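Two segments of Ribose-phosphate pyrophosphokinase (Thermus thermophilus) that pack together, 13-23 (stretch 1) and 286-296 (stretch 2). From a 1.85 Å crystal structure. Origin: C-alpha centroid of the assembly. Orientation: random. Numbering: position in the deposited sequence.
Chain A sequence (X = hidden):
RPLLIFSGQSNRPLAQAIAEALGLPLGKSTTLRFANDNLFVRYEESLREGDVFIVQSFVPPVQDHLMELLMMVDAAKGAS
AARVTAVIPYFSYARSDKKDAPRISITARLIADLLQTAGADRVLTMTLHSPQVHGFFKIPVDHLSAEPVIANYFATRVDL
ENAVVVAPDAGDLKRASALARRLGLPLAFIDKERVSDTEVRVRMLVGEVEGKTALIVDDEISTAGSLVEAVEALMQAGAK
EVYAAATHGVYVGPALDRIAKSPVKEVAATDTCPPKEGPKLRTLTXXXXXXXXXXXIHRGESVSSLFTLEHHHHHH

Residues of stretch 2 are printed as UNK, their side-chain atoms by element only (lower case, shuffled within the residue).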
ATOM      1  N   PRO A  13      11.010   4.666 -33.966  1.00 17.13           N
ATOM      2  CA  PRO A  13      11.549   3.699 -34.930  1.00 17.35           C
ATOM      3  C   PRO A  13      11.819   2.308 -34.336  1.00 18.22           C
ATOM      4  O   PRO A  13      11.491   1.305 -34.992  1.00 16.97           O
ATOM      5  CB  PRO A  13      12.843   4.385 -35.399  1.00 17.31           C
ATOM      6  CG  PRO A  13      12.503   5.849 -35.252  1.00 16.76           C
ATOM      7  CD  PRO A  13      11.829   5.888 -33.887  1.00 16.54           C
ATOM      8  N   LEU A  14      12.361   2.224 -33.112  1.00 15.42           N
ATOM      9  CA  LEU A  14      12.533   0.915 -32.446  1.00 14.89           C
ATOM     10  C   LEU A  14      11.161   0.314 -32.164  1.00 14.10           C
ATOM     11  O   LEU A  14      11.002  -0.887 -32.402  1.00 14.91           O
ATOM     12  CB  LEU A  14      13.336   1.047 -31.144  1.00 15.39           C
ATOM     13  CG  LEU A  14      13.539  -0.248 -30.379  1.00 15.65           C
ATOM     14  CD1 LEU A  14      14.391  -1.229 -31.166  1.00 16.80           C
ATOM     15  CD2 LEU A  14      14.210   0.046 -29.043  1.00 16.67           C
ATOM     16  N   ALA A  15      10.222   1.096 -31.632  1.00 14.44           N
ATOM     17  CA  ALA A  15       8.867   0.590 -31.288  1.00 15.33           C
ATOM     18  C   ALA A  15       8.213   0.034 -32.559  1.00 16.90           C
ATOM     19  O   ALA A  15       7.607  -1.042 -32.517  1.00 16.86           O
ATOM     20  CB  ALA A  15       8.018   1.649 -30.678  1.00 15.90           C
ATOM     21  N   GLN A  16       8.343   0.776 -33.646  1.00 17.84           N
ATOM     22  CA  GLN A  16       7.766   0.403 -34.955  1.00 20.31           C
ATOM     23  C   GLN A  16       8.402  -0.902 -35.428  1.00 19.34           C
ATOM     24  O   GLN A  16       7.662  -1.784 -35.881  1.00 17.06           O
ATOM     25  CB  GLN A  16       7.985   1.557 -35.938  1.00 24.53           C
ATOM     26  CG  GLN A  16       7.302   1.340 -37.276  1.00 29.49           C
ATOM     27  CD  GLN A  16       5.802   1.422 -37.143  1.00 32.37           C
ATOM     28  OE1 GLN A  16       5.251   2.463 -36.777  1.00 33.93           O
ATOM     29  NE2 GLN A  16       5.135   0.320 -37.445  1.00 33.11           N
ATOM     30  N   ALA A  17       9.713  -1.059 -35.267  1.00 18.64           N
ATOM     31  CA  ALA A  17      10.426  -2.265 -35.743  1.00 20.85           C
ATOM     32  C   ALA A  17      10.014  -3.476 -34.879  1.00 19.53           C
ATOM     33  O   ALA A  17       9.843  -4.585 -35.402  1.00 18.84           O
ATOM     34  CB  ALA A  17      11.920  -2.014 -35.744  1.00 21.49           C
ATOM     35  N   ILE A  18       9.859  -3.265 -33.574  1.00 19.17           N
ATOM     36  CA  ILE A  18       9.355  -4.317 -32.657  1.00 16.74           C
ATOM     37  C   ILE A  18       7.958  -4.768 -33.118  1.00 16.21           C
ATOM     38  O   ILE A  18       7.762  -5.994 -33.246  1.00 18.36           O
ATOM     39  CB  ILE A  18       9.357  -3.817 -31.206  1.00 15.86           C
ATOM     40  CG1 ILE A  18      10.788  -3.589 -30.696  1.00 16.18           C
ATOM     41  CG2 ILE A  18       8.584  -4.813 -30.369  1.00 14.61           C
ATOM     42  CD1 ILE A  18      10.901  -2.832 -29.382  1.00 16.14           C
ATOM     43  N   ALA A  19       7.001  -3.852 -33.308  1.00 16.05           N
ATOM     44  CA  ALA A  19       5.629  -4.193 -33.750  1.00 16.33           C
ATOM     45  C   ALA A  19       5.684  -5.001 -35.064  1.00 19.23           C
ATOM     46  O   ALA A  19       4.995  -6.019 -35.186  1.00 17.44           O
ATOM     47  CB  ALA A  19       4.813  -2.963 -33.961  1.00 15.39           C
ATOM     48  N   GLU A  20       6.456  -4.506 -36.028  1.00 22.40           N
ATOM     49  CA  GLU A  20       6.585  -5.130 -37.371  1.00 24.31           C
ATOM     50  C   GLU A  20       7.126  -6.551 -37.212  1.00 21.82           C
ATOM     51  O   GLU A  20       6.511  -7.448 -37.810  1.00 19.90           O
ATOM     52  CB  GLU A  20       7.395  -4.203 -38.282  1.00 28.92           C
ATOM     53  CG  GLU A  20       6.572  -3.009 -38.757  1.00 34.37           C
ATOM     54  CD  GLU A  20       7.300  -1.862 -39.460  1.00 44.43           C
ATOM     55  OE1 GLU A  20       6.612  -0.872 -39.829  1.00 47.84           O
ATOM     56  OE2 GLU A  20       8.552  -1.946 -39.660  1.00 56.83           O
ATOM     57  N   ALA A  21       8.121  -6.773 -36.340  1.00 20.31           N
ATOM     58  CA  ALA A  21       8.730  -8.087 -36.080  1.00 19.84           C
ATOM     59  C   ALA A  21       7.681  -8.991 -35.426  1.00 23.44           C
ATOM     60  O   ALA A  21       7.765 -10.187 -35.647  1.00 21.24           O
ATOM     61  CB  ALA A  21       9.973  -7.970 -35.237  1.00 21.42           C
ATOM     62  N   LEU A  22       6.680  -8.439 -34.722  1.00 22.47           N
ATOM     63  CA  LEU A  22       5.573  -9.253 -34.120  1.00 22.15           C
ATOM     64  C   LEU A  22       4.468  -9.482 -35.171  1.00 23.95           C
ATOM     65  O   LEU A  22       3.523 -10.150 -34.849  1.00 23.27           O
ATOM     66  CB  LEU A  22       5.000  -8.500 -32.904  1.00 22.42           C
ATOM     67  CG  LEU A  22       5.910  -8.376 -31.677  1.00 22.60           C
ATOM     68  CD1 LEU A  22       5.405  -7.307 -30.749  1.00 23.00           C
ATOM     69  CD2 LEU A  22       6.009  -9.688 -30.949  1.00 21.89           C
ATOM     70  N   GLY A  23       4.529  -8.847 -36.346  1.00 23.55           N
ATOM     71  CA  GLY A  23       3.467  -8.887 -37.368  1.00 25.11           C
ATOM     72  C   GLY A  23       2.261  -8.064 -36.949  1.00 26.30           C
ATOM     73  O   GLY A  23       1.133  -8.395 -37.379  1.00 26.14           O
ATOM     74  N   UNK A 286      18.284  -4.406 -31.960  1.00 17.01           N
ATOM     75  CA  UNK A 286      17.747  -5.328 -30.927  1.00 17.95           C
ATOM     76  C   UNK A 286      16.226  -5.340 -31.047  1.00 16.21           C
ATOM     77  O   UNK A 286      15.587  -5.957 -30.194  1.00 16.17           O
ATOM     78  c   UNK A 286      19.705  -5.249 -29.342  1.00 20.15           C
ATOM     79  c   UNK A 286      18.227  -4.937 -29.515  1.00 17.92           C
ATOM     80  c   UNK A 286      17.950  -3.485 -29.217  1.00 17.82           C
ATOM     81  N   UNK A 287      15.654  -4.735 -32.081  1.00 15.42           N
ATOM     82  CA  UNK A 287      14.189  -4.838 -32.320  1.00 16.26           C
ATOM     83  C   UNK A 287      13.740  -6.301 -32.369  1.00 16.87           C
ATOM     84  O   UNK A 287      12.745  -6.686 -31.731  1.00 17.52           O
ATOM     85  c   UNK A 287      13.825  -4.072 -33.580  1.00 15.88           C
ATOM     86  N   UNK A 288      14.445  -7.224 -33.076  1.00 17.63           N
ATOM     87  CA  UNK A 288      13.998  -8.612 -33.126  1.00 16.66           C
ATOM     88  C   UNK A 288      14.049  -9.330 -31.773  1.00 16.03           C
ATOM     89  O   UNK A 288      13.186 -10.106 -31.473  1.00 14.68           O
ATOM     90  c   UNK A 288      15.496  -8.140 -34.948  1.00 19.96           C
ATOM     91  c   UNK A 288      15.589  -6.962 -33.973  1.00 18.59           C
ATOM     92  c   UNK A 288      14.950  -9.310 -34.117  1.00 17.80           C
ATOM     93  N   UNK A 289      15.045  -9.021 -30.961  1.00 16.45           N
ATOM     94  CA  UNK A 289      15.153  -9.638 -29.620  1.00 16.01           C
ATOM     95  C   UNK A 289      14.066  -9.072 -28.712  1.00 16.06           C
ATOM     96  O   UNK A 289      13.422  -9.849 -27.998  1.00 15.75           O
ATOM     97  c   UNK A 289      16.478 -11.564 -27.703  1.00 19.47           C
ATOM     98  c   UNK A 289      16.535  -9.402 -29.029  1.00 17.06           C
ATOM     99  c   UNK A 289      18.139  -9.770 -27.153  1.00 18.93           C
ATOM    100  c   UNK A 289      16.755 -10.060 -27.662  1.00 18.55           C
ATOM    101  N   UNK A 290      13.818  -7.768 -28.728  1.00 14.85           N
ATOM    102  CA  UNK A 290      12.712  -7.240 -27.880  1.00 14.53           C
ATOM    103  C   UNK A 290      11.372  -7.830 -28.338  1.00 14.80           C
ATOM    104  O   UNK A 290      10.524  -8.190 -27.506  1.00 12.45           O
ATOM    105  c   UNK A 290      12.687  -5.713 -27.922  1.00 14.54           C
ATOM    106  c   UNK A 290      13.844  -4.022 -24.764  1.00 13.96           C
ATOM    107  c   UNK A 290      15.732  -4.243 -26.188  1.00 15.25           C
ATOM    108  c   UNK A 290      13.045  -4.658 -25.690  1.00 13.78           C
ATOM    109  c   UNK A 290      14.926  -4.851 -27.140  1.00 14.73           C
ATOM    110  c   UNK A 290      15.188  -3.841 -24.999  1.00 14.58           C
ATOM    111  c   UNK A 290      13.581  -5.079 -26.895  1.00 14.52           C
ATOM    112  N   UNK A 291      11.168  -7.930 -29.655  1.00 14.05           N
ATOM    113  CA  UNK A 291       9.920  -8.519 -30.193  1.00 16.73           C
ATOM    114  C   UNK A 291       9.756  -9.970 -29.707  1.00 16.34           C
ATOM    115  O   UNK A 291       8.664 -10.323 -29.249  1.00 18.10           O
ATOM    116  c   UNK A 291       9.900  -8.394 -31.678  1.00 15.43           C
ATOM    117  N   UNK A 292      10.802 -10.775 -29.739  1.00 17.36           N
ATOM    118  CA  UNK A 292      10.757 -12.174 -29.277  1.00 18.09           C
ATOM    119  C   UNK A 292      10.439 -12.186 -27.777  1.00 17.39           C
ATOM    120  O   UNK A 292       9.650 -13.031 -27.368  1.00 14.60           O
ATOM    121  o   UNK A 292      10.122 -15.960 -29.546  1.00 40.37           O
ATOM    122  c   UNK A 292      11.953 -14.419 -29.378  1.00 27.68           C
ATOM    123  c   UNK A 292      10.793 -15.061 -30.125  1.00 32.59           C
ATOM    124  c   UNK A 292      12.058 -12.915 -29.575  1.00 21.47           C
ATOM    125  o   UNK A 292      10.530 -14.633 -31.263  1.00 35.21           O
ATOM    126  N   UNK A 293      11.105 -11.340 -26.977  1.00 14.64           N
ATOM    127  CA  UNK A 293      10.837 -11.276 -25.518  1.00 14.27           C
ATOM    128  C   UNK A 293       9.357 -10.921 -25.284  1.00 13.80           C
ATOM    129  O   UNK A 293       8.668 -11.595 -24.482  1.00 14.60           O
ATOM    130  c   UNK A 293      11.797 -10.283 -24.895  1.00 15.15           C
ATOM    131  N   UNK A 294       8.850  -9.912 -25.980  1.00 14.11           N
ATOM    132  CA  UNK A 294       7.442  -9.473 -25.806  1.00 14.85           C
ATOM    133  C   UNK A 294       6.545 -10.653 -26.176  1.00 16.02           C
ATOM    134  O   UNK A 294       5.612 -10.951 -25.394  1.00 15.51           O
ATOM    135  c   UNK A 294       5.658  -7.921 -26.685  1.00 14.05           C
ATOM    136  c   UNK A 294       7.863  -6.986 -25.912  1.00 13.67           C
ATOM    137  c   UNK A 294       7.144  -8.171 -26.565  1.00 14.31           C
ATOM    138  c   UNK A 294       7.928  -5.745 -26.779  1.00 15.80           C
ATOM    139  N   UNK A 295       6.813 -11.317 -27.308  1.00 17.06           N
ATOM    140  CA  UNK A 295       6.002 -12.488 -27.744  1.00 19.36           C
ATOM    141  C   UNK A 295       5.957 -13.513 -26.598  1.00 16.59           C
ATOM    142  O   UNK A 295       4.865 -13.996 -26.230  1.00 17.29           O
ATOM    143  c   UNK A 295       5.746 -14.235 -29.523  1.00 26.33           C
ATOM    144  c   UNK A 295       2.116 -13.499 -30.411  1.00 40.06           C
ATOM    145  c   UNK A 295       1.782 -14.816 -30.741  1.00 41.93           C
ATOM    146  n   UNK A 295       5.110 -16.304 -30.091  1.00 31.40           N
ATOM    147  c   UNK A 295       3.999 -15.519 -30.250  1.00 37.18           C
ATOM    148  c   UNK A 295       4.371 -14.192 -29.937  1.00 35.50           C
ATOM    149  c   UNK A 295       2.702 -15.842 -30.658  1.00 40.17           C
ATOM    150  c   UNK A 295       6.141 -15.537 -29.622  1.00 29.68           C
ATOM    151  c   UNK A 295       6.558 -13.068 -29.052  1.00 23.20           C
ATOM    152  c   UNK A 295       3.403 -13.175 -30.022  1.00 37.12           C
ATOM    153  N   UNK A 296       7.097 -13.769 -25.976  1.00 16.75           N
ATOM    154  CA  UNK A 296       7.213 -14.818 -24.940  1.00 16.06           C
ATOM    155  C   UNK A 296       6.577 -14.338 -23.632  1.00 16.35           C
ATOM    156  O   UNK A 296       5.896 -15.137 -23.000  1.00 16.44           O
ATOM    157  c   UNK A 296       9.191 -15.895 -25.979  1.00 19.54           C
ATOM    158  n   UNK A 296      12.500 -18.409 -26.037  1.00 20.93           N
ATOM    159  c   UNK A 296      11.947 -17.920 -27.128  1.00 22.95           C
ATOM    160  c   UNK A 296      10.535 -16.476 -25.752  1.00 22.22           C
ATOM    161  n   UNK A 296      12.334 -18.344 -28.314  1.00 22.64           N
ATOM    162  c   UNK A 296       8.678 -15.165 -24.762  1.00 18.57           C
ATOM    163  n   UNK A 296      11.014 -17.005 -27.029  1.00 22.55           N
TER

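Position 286 has three side-chain carbons, one carrying the other two; the nearest, one of the two end carbons, stays 4.6 Å from L14 CD1. A fork at the first carbon makes it V286, a compact apolar residue at the buried N-cap position.

Position 287 has one side-chain carbon, CB, which lies 3.5 Å from A17 CB and 3.8 Å from L14 CD1. This is A287. Its CB points toward the first helix, where the backbones come closest: its CA is 4.9 Å from I18 CA, and so small a side chain suits that spacing.

At 288, three carbons close a ring onto the backbone N, the signature of proline. P288 points away from stretch 1; in the first turn of a helix its missing N-H costs no helical hydrogen bond.

Position 289 carries four carbons forked at the second, hence leucine. L289, partly exposed and out of reach of stretch 1, suits its place as a good helix former.

Position 290 has one carbon followed by a six-carbon ring, with no oxygen: F290. Its CB is 3.7 Å from I18 CD1, which approaches the ring obliquely, and the bulky apolar group suits a buried site.

Position 291 again has a single carbon, CB, 3.6 Å from both A21 CB and I18 O. A291, one turn after A287, likewise keeps its side chain small at a close helix contact.

Position 292 has three carbons, the third bearing two oxygens, a carboxylate. E292 points away from stretch 1, partly exposed.

Position 293 has one carbon, CB, set sideways, 8.4 Å from L22 CD2. A293 is buried without joining this contact.

Position 294 has four carbons forked at the first, one arm two carbons long: I294. Its CD1 meets I18 CG2 at 3.8 Å and its CG2 meets L22 CD1 at 4.1 Å, apolar packing that suits a buried place.

Position 295 has one carbon, then fused five- and six-membered rings holding eight carbons and one nitrogen: W295. It is exposed; its CB packs 3.9 Å from L22 CD2, a contact that suits so largely apolar a side chain.

Position 296 has three carbons, a nitrogen, then a carbon carrying two more nitrogens, a guanidinium. R296 reaches back one turn, its NE 2.9 Å from E292 OE2 in a salt bridge.

The helices cross at -56°, their axes approaching to 8.2 Å. I18 is the knob, seated among A287, F290, A291 and I294, while L22 extends the apolar contact. No hydrogen bond joins the stretches; apolar side chains dominate.

Stretch 2 286-296: VAPLFAEAIWR
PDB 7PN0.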